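Local atomic coordinates of putative dehydratase (Mesorhizobium loti, PDB entry 2POZ), a protein that is of unproven function but belongs to the mandelate racemase/muconate lactonizing enzyme family and probably acts as a lyase. Residues A155-P160 against M203-G208. Numbering follows the deposited sequence.
Sequences ALKFYP and MVDLSG
Lys157 and selenomethionine Met203 lie side by side on neighbouring parallel strands, and their side chains cross at about a right angle. Lys157 CG, anti to the backbone N (chi1 -173°), rests 3.7 Å from Met203 CB; further out, CD and CE of the lysine come near Asp205 CB. The Met203 chain bends at chi2, which places SE near Ala155 CB, and the methyl CE lies 4.0 Å from Ala155 CB. Between the strands, Met203 N donates to Leu156 O, Phe158 N to Met203 O, and Asp205 N to Phe158 O at 3.0 Å, this last donor standing above the carbonyl plane. On the other face of the sheet, Phe158 CZ touches Val204 CG2, while Val204 CG1 packs 3.9 Å from Pro160 CD; Val189 of helix 179-196 covers both Phe158 and Pro160. Just past strand 155-158, the Tyr159 ring turns its edge to two backbone carbonyls, CD1 lying 3.1 Å from Asp205 O and CE1 3.3 Å from Leu206 O. Its hydroxyl is tied to Val172 N and, through a water 2.8 Å from Tyr159 OH, to Ser207 O, which also accepts from Lys83 of a neighbouring subunit. Asp205 OD1 takes the N-H of Ser207 in an Asx turn where the chain leaves the strand. Lys157 NZ forms salt bridges with Glu231 and Glu332; Asp205 OD2 lies 4.8 Å from Lys157 NZ, without contact. The pairing joins strands 155-158 and 201-205, successive parallel strands of the TIM-type barrel domain characteristic of the enolase superfamily.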
ATOM      1  N   ALA A 155     -22.440  10.518 -32.337  1.00 12.72           N
ATOM      2  CA  ALA A 155     -21.757   9.520 -31.531  1.00 11.83           C
ATOM      3  C   ALA A 155     -22.555   8.220 -31.504  1.00 10.99           C
ATOM      4  O   ALA A 155     -23.786   8.224 -31.423  1.00  9.98           O
ATOM      5  CB  ALA A 155     -21.555  10.055 -30.116  1.00 14.68           C
ATOM      6  N   LEU A 156     -21.839   7.106 -31.570  1.00 11.86           N
ATOM      7  CA  LEU A 156     -22.463   5.790 -31.586  1.00 12.96           C
ATOM      8  C   LEU A 156     -21.777   4.819 -30.632  1.00 13.69           C
ATOM      9  O   LEU A 156     -20.547   4.793 -30.541  1.00 12.06           O
ATOM     10  CB  LEU A 156     -22.384   5.195 -33.001  1.00 13.05           C
ATOM     11  CG  LEU A 156     -22.896   5.998 -34.197  1.00 13.10           C
ATOM     12  CD1 LEU A 156     -22.441   5.308 -35.481  1.00 14.12           C
ATOM     13  CD2 LEU A 156     -24.414   6.116 -34.153  1.00 11.73           C
ATOM     14  N   LYS A 157     -22.571   4.025 -29.921  1.00 11.90           N
ATOM     15  CA  LYS A 157     -22.014   3.010 -29.032  1.00 11.48           C
ATOM     16  C   LYS A 157     -22.442   1.646 -29.551  1.00 11.05           C
ATOM     17  O   LYS A 157     -23.567   1.485 -30.030  1.00 11.51           O
ATOM     18  CB  LYS A 157     -22.510   3.162 -27.585  1.00  9.71           C
ATOM     19  CG  LYS A 157     -21.788   2.189 -26.639  1.00 13.01           C
ATOM     20  CD  LYS A 157     -22.076   2.438 -25.158  1.00 10.47           C
ATOM     21  CE  LYS A 157     -23.315   1.704 -24.681  1.00 10.14           C
ATOM     22  NZ  LYS A 157     -23.595   2.022 -23.241  1.00 13.96           N
ATOM     23  N   PHE A 158     -21.552   0.662 -29.460  1.00 12.52           N
ATOM     24  CA  PHE A 158     -21.888  -0.680 -29.919  1.00 13.21           C
ATOM     25  C   PHE A 158     -21.062  -1.763 -29.236  1.00 13.59           C
ATOM     26  O   PHE A 158     -19.966  -1.513 -28.740  1.00 13.28           O
ATOM     27  CB  PHE A 158     -21.742  -0.774 -31.448  1.00 13.00           C
ATOM     28  CG  PHE A 158     -20.354  -0.488 -31.952  1.00 12.13           C
ATOM     29  CD1 PHE A 158     -19.555  -1.513 -32.444  1.00 12.79           C
ATOM     30  CD2 PHE A 158     -19.851   0.813 -31.947  1.00 11.54           C
ATOM     31  CE1 PHE A 158     -18.268  -1.253 -32.926  1.00 14.08           C
ATOM     32  CE2 PHE A 158     -18.567   1.083 -32.425  1.00 13.59           C
ATOM     33  CZ  PHE A 158     -17.774   0.046 -32.918  1.00 12.11           C
ATOM     34  N   TYR A 159     -21.627  -2.966 -29.209  1.00 16.09           N
ATOM     35  CA  TYR A 159     -21.010  -4.147 -28.607  1.00 14.92           C
ATOM     36  C   TYR A 159     -20.484  -4.967 -29.786  1.00 15.71           C
ATOM     37  O   TYR A 159     -21.264  -5.506 -30.567  1.00 19.48           O
ATOM     38  CB  TYR A 159     -22.087  -4.920 -27.833  1.00 14.33           C
ATOM     39  CG  TYR A 159     -21.639  -6.223 -27.215  1.00 16.13           C
ATOM     40  CD1 TYR A 159     -20.730  -6.245 -26.151  1.00 14.49           C
ATOM     41  CD2 TYR A 159     -22.141  -7.442 -27.680  1.00 16.22           C
ATOM     42  CE1 TYR A 159     -20.337  -7.448 -25.560  1.00 13.68           C
ATOM     43  CE2 TYR A 159     -21.756  -8.652 -27.098  1.00 15.94           C
ATOM     44  CZ  TYR A 159     -20.855  -8.645 -26.036  1.00 13.96           C
ATOM     45  OH  TYR A 159     -20.503  -9.832 -25.444  1.00 12.86           O
ATOM     46  N   PRO A 160     -19.154  -5.072 -29.931  1.00 15.22           N
ATOM     47  CA  PRO A 160     -18.572  -5.827 -31.045  1.00 12.72           C
ATOM     48  C   PRO A 160     -18.226  -7.285 -30.786  1.00 13.24           C
ATOM     49  O   PRO A 160     -17.668  -7.952 -31.661  1.00 12.03           O
ATOM     50  CB  PRO A 160     -17.325  -5.022 -31.358  1.00 15.95           C
ATOM     51  CG  PRO A 160     -16.818  -4.717 -29.965  1.00 13.45           C
ATOM     52  CD  PRO A 160     -18.107  -4.314 -29.216  1.00 14.88           C
HETATM   53  N   MSE A 203     -18.096   4.684 -29.212  1.00 13.80           N
HETATM   54  CA  MSE A 203     -17.937   4.116 -27.883  1.00 15.73           C
HETATM   55  C   MSE A 203     -18.031   2.604 -28.050  1.00 13.34           C
HETATM   56  O   MSE A 203     -18.938   2.095 -28.707  1.00 12.57           O
HETATM   57  CB  MSE A 203     -19.037   4.601 -26.931  1.00 18.77           C
HETATM   58  CG  MSE A 203     -18.949   6.071 -26.531  1.00 27.80           C
HETATM   59 SE   MSE A 203     -19.354   7.329 -27.971  1.00 41.77          SE
HETATM   60  CE  MSE A 203     -19.512   8.951 -26.903  1.00 33.41           C
ATOM     61  N   VAL A 204     -17.082   1.887 -27.470  1.00 12.79           N
ATOM     62  CA  VAL A 204     -17.077   0.439 -27.563  1.00 12.99           C
ATOM     63  C   VAL A 204     -17.444  -0.184 -26.216  1.00 14.03           C
ATOM     64  O   VAL A 204     -16.720  -0.035 -25.226  1.00 14.45           O
ATOM     65  CB  VAL A 204     -15.689  -0.079 -28.016  1.00 12.54           C
ATOM     66  CG1 VAL A 204     -15.614  -1.587 -27.870  1.00 13.14           C
ATOM     67  CG2 VAL A 204     -15.447   0.308 -29.470  1.00 15.50           C
ATOM     68  N   ASP A 205     -18.582  -0.867 -26.184  1.00 13.80           N
ATOM     69  CA  ASP A 205     -19.047  -1.543 -24.977  1.00 13.32           C
ATOM     70  C   ASP A 205     -18.627  -3.011 -25.059  1.00 12.67           C
ATOM     71  O   ASP A 205     -18.996  -3.714 -26.006  1.00 11.68           O
ATOM     72  CB  ASP A 205     -20.574  -1.421 -24.865  1.00 13.73           C
ATOM     73  CG  ASP A 205     -21.157  -2.252 -23.719  1.00 16.53           C
ATOM     74  OD1 ASP A 205     -20.422  -2.590 -22.765  1.00 15.43           O
ATOM     75  OD2 ASP A 205     -22.362  -2.559 -23.777  1.00 14.82           O
ATOM     76  N   LEU A 206     -17.833  -3.458 -24.087  1.00  9.78           N
ATOM     77  CA  LEU A 206     -17.375  -4.842 -24.062  1.00 11.14           C
ATOM     78  C   LEU A 206     -18.276  -5.698 -23.171  1.00 10.29           C
ATOM     79  O   LEU A 206     -18.189  -6.926 -23.175  1.00 11.14           O
ATOM     80  CB  LEU A 206     -15.918  -4.918 -23.588  1.00  9.37           C
ATOM     81  CG  LEU A 206     -14.913  -4.152 -24.462  1.00 12.00           C
ATOM     82  CD1 LEU A 206     -13.486  -4.454 -24.001  1.00 13.90           C
ATOM     83  CD2 LEU A 206     -15.089  -4.543 -25.928  1.00 13.30           C
ATOM     84  N   SER A 207     -19.139  -5.034 -22.410  1.00 10.66           N
ATOM     85  CA  SER A 207     -20.092  -5.704 -21.526  1.00 11.69           C
ATOM     86  C   SER A 207     -19.463  -6.857 -20.747  1.00 12.53           C
ATOM     87  O   SER A 207     -20.033  -7.941 -20.678  1.00 13.60           O
ATOM     88  CB  SER A 207     -21.280  -6.225 -22.355  1.00 13.38           C
ATOM     89  OG  SER A 207     -22.413  -6.506 -21.547  1.00 12.07           O
ATOM     90  N   GLY A 208     -18.292  -6.621 -20.160  1.00 12.77           N
ATOM     91  CA  GLY A 208     -17.628  -7.662 -19.395  1.00 12.93           C
ATOM     92  C   GLY A 208     -16.312  -8.121 -20.000  1.00 15.27           C
ATOM     93  O   GLY A 208     -15.398  -8.536 -19.277  1.00 16.12           O
TER
HETATM   94  O   HOH W   1     -19.290  -9.636 -22.931  1.00 18.27           O